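Local coordinates for protein flavin prenyltransferase UbiX (Aquifex aeolicus, PDB 2EJB) that probably joins a dimethylallyl group from dimethylallyl phosphate to reduced FMN, making the prenylated flavin cofactor used by UbiD decarboxylases, at residues 30-35 and 62-67. Numbering follows the deposited sequence.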
loop_
_atom_site.group_PDB
_atom_site.type_symbol
_atom_site.label_atom_id
_atom_site.label_comp_id
_atom_site.label_asym_id
_atom_site.label_seq_id
_atom_site.Cartn_x
_atom_site.Cartn_y
_atom_site.Cartn_z
ATOM N N SER A 30 -17.261 19.474 -11.250
ATOM C CA SER A 30 -18.337 18.783 -11.959
ATOM C C SER A 30 -17.826 17.363 -12.100
ATOM O O SER A 30 -16.909 17.102 -12.876
ATOM C CB SER A 30 -18.570 19.388 -13.344
ATOM O OG SER A 30 -19.355 20.564 -13.256
ATOM N N VAL A 31 -18.411 16.442 -11.347
ATOM C CA VAL A 31 -17.950 15.068 -11.387
ATOM C C VAL A 31 -18.739 14.101 -12.250
ATOM O O VAL A 31 -19.960 13.985 -12.140
ATOM C CB VAL A 31 -17.867 14.478 -9.966
ATOM C CG1 VAL A 31 -17.311 13.062 -10.018
ATOM C CG2 VAL A 31 -16.996 15.362 -9.091
ATOM N N ASP A 32 -18.012 13.412 -13.121
ATOM C CA ASP A 32 -18.587 12.392 -13.981
ATOM C C ASP A 32 -18.197 11.101 -13.270
ATOM O O ASP A 32 -17.014 10.776 -13.140
ATOM C CB ASP A 32 -17.982 12.470 -15.385
ATOM C CG ASP A 32 -18.668 13.514 -16.252
ATOM O OD1 ASP A 32 -19.875 13.354 -16.521
ATOM O OD2 ASP A 32 -18.010 14.491 -16.662
ATOM N N LEU A 33 -19.202 10.378 -12.799
ATOM C CA LEU A 33 -18.979 9.162 -12.038
ATOM C C LEU A 33 -19.333 7.853 -12.720
ATOM O O LEU A 33 -20.371 7.729 -13.367
ATOM C CB LEU A 33 -19.758 9.258 -10.727
ATOM C CG LEU A 33 -19.756 8.030 -9.823
ATOM C CD1 LEU A 33 -18.345 7.765 -9.308
ATOM C CD2 LEU A 33 -20.715 8.275 -8.667
ATOM N N VAL A 34 -18.454 6.872 -12.564
ATOM C CA VAL A 34 -18.689 5.550 -13.121
ATOM C C VAL A 34 -18.564 4.589 -11.950
ATOM O O VAL A 34 -17.533 4.561 -11.275
ATOM C CB VAL A 34 -17.638 5.146 -14.181
ATOM C CG1 VAL A 34 -18.061 3.840 -14.831
ATOM C CG2 VAL A 34 -17.483 6.232 -15.229
ATOM N N ILE A 35 -19.614 3.813 -11.704
ATOM C CA ILE A 35 -19.605 2.853 -10.607
ATOM C C ILE A 35 -19.814 1.442 -11.127
ATOM O O ILE A 35 -20.820 1.158 -11.780
ATOM C CB ILE A 35 -20.716 3.155 -9.591
ATOM C CG1 ILE A 35 -20.669 4.630 -9.194
ATOM C CG2 ILE A 35 -20.538 2.280 -8.357
ATOM C CD1 ILE A 35 -21.800 5.057 -8.286
ATOM N N ARG A 62 -22.750 13.640 -12.663
ATOM C CA ARG A 62 -23.365 12.974 -13.804
ATOM C C ARG A 62 -22.860 11.545 -13.778
ATOM O O ARG A 62 -21.654 11.297 -13.843
ATOM C CB ARG A 62 -22.969 13.671 -15.112
ATOM C CG ARG A 62 -23.586 13.047 -16.358
ATOM C CD ARG A 62 -23.411 13.924 -17.597
ATOM N NE ARG A 62 -22.018 14.295 -17.824
ATOM C CZ ARG A 62 -21.562 14.843 -18.946
ATOM N NH1 ARG A 62 -22.389 15.085 -19.957
ATOM N NH2 ARG A 62 -20.277 15.153 -19.062
ATOM N N ILE A 63 -23.790 10.607 -13.665
ATOM C CA ILE A 63 -23.452 9.194 -13.598
ATOM C C ILE A 63 -23.513 8.505 -14.949
ATOM O O ILE A 63 -24.437 8.726 -15.731
ATOM C CB ILE A 63 -24.389 8.455 -12.627
ATOM C CG1 ILE A 63 -24.314 9.112 -11.248
ATOM C CG2 ILE A 63 -24.003 6.983 -12.544
ATOM C CD1 ILE A 63 -25.261 8.513 -10.233
ATOM N N HIS A 64 -22.521 7.659 -15.212
ATOM C CA HIS A 64 -22.443 6.921 -16.467
ATOM C C HIS A 64 -22.455 5.421 -16.193
ATOM O O HIS A 64 -21.793 4.944 -15.267
ATOM C CB HIS A 64 -21.160 7.295 -17.213
ATOM C CG HIS A 64 -21.003 8.764 -17.452
ATOM N ND1 HIS A 64 -21.086 9.328 -18.705
ATOM C CD2 HIS A 64 -20.774 9.788 -16.592
ATOM C CE1 HIS A 64 -20.915 10.638 -18.610
ATOM N NE2 HIS A 64 -20.724 10.939 -17.340
ATOM N N GLU A 65 -23.208 4.683 -17.002
ATOM C CA GLU A 65 -23.305 3.234 -16.853
ATOM C C GLU A 65 -21.974 2.570 -17.168
ATOM O O GLU A 65 -21.354 2.856 -18.193
ATOM C CB GLU A 65 -24.386 2.677 -17.779
ATOM C CG GLU A 65 -25.797 2.942 -17.300
ATOM C CD GLU A 65 -26.155 2.117 -16.082
ATOM O OE1 GLU A 65 -25.486 2.262 -15.039
ATOM O OE2 GLU A 65 -27.108 1.315 -16.168
ATOM N N GLU A 66 -21.545 1.675 -16.285
ATOM C CA GLU A 66 -20.277 0.975 -16.450
ATOM C C GLU A 66 -20.177 0.246 -17.777
ATOM O O GLU A 66 -19.093 -0.149 -18.193
ATOM C CB GLU A 66 -20.075 -0.029 -15.318
ATOM C CG GLU A 66 -21.074 -1.170 -15.324
ATOM C CD GLU A 66 -20.777 -2.199 -14.253
ATOM O OE1 GLU A 66 -19.719 -2.858 -14.334
ATOM O OE2 GLU A 66 -21.596 -2.344 -13.323
ATOM N N ASN A 67 -21.309 0.069 -18.445
ATOM C CA ASN A 67 -21.323 -0.635 -19.722
ATOM C C ASN A 67 -21.611 0.285 -20.902
ATOM O O ASN A 67 -21.570 -0.147 -22.051
ATOM C CB ASN A 67 -22.376 -1.744 -19.690
ATOM C CG ASN A 67 -23.789 -1.200 -19.553
ATOM O OD1 ASN A 67 -24.087 -0.419 -18.642
ATOM N ND2 ASN A 67 -24.669 -1.613 -20.456
HETATM O O HOH W 1 -22.074 3.681 -13.044
HETATM O O HOH W 2 -23.356 0.988 -13.552
#
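Strands 30-35 and 62-65 run parallel, their axes 29° apart, joined by backbone hydrogen bonds from Arg62 N to Val31 O (2.9 Å), Leu33 N to Arg62 O and His64 N to Leu33 O (both 2.8 Å). Further along they splay, and a water bridges the gap, accepting from Ile35 N (2.8 Å) and lying 2.6 Å from His64 O. Asp32, Arg62 and His64 put their side chains on one face. Asp32 CG stands anti to its carbonyl carbon (chi1 -83°), while Arg62 runs alongside, bent at chi3 (53°) so that NE turns back to Asp32 OD1 at 2.7 Å. This salt bridge uses the syn lone pair of OD1; NH2 adds weak bonds to both carboxylate oxygens. From above the carboxylate plane, the edge of the His64 ring gives NE2 to the same OD1 by a nearly straight bond (2.7 Å). OD1 thus holds two strong donors, and Tyr82 OH bonds to OD2, an arrangement likely to keep the buried carboxylate ionised. An alanine here would remove both oxygens and would probably leave Arg62 and His64 less firmly oriented. On the other face, Leu33 packs against Leu6 and Ile8 of the central strand 3-8. Strand 61-65 is an outermost strand of the chain's parallel sheet, in the 3-2-1-4-5-6 order of a Rossmann-like flavoprotein fold, and the side chain of Glu66 lies near that of Ser36, a predicted FMN-binding residue.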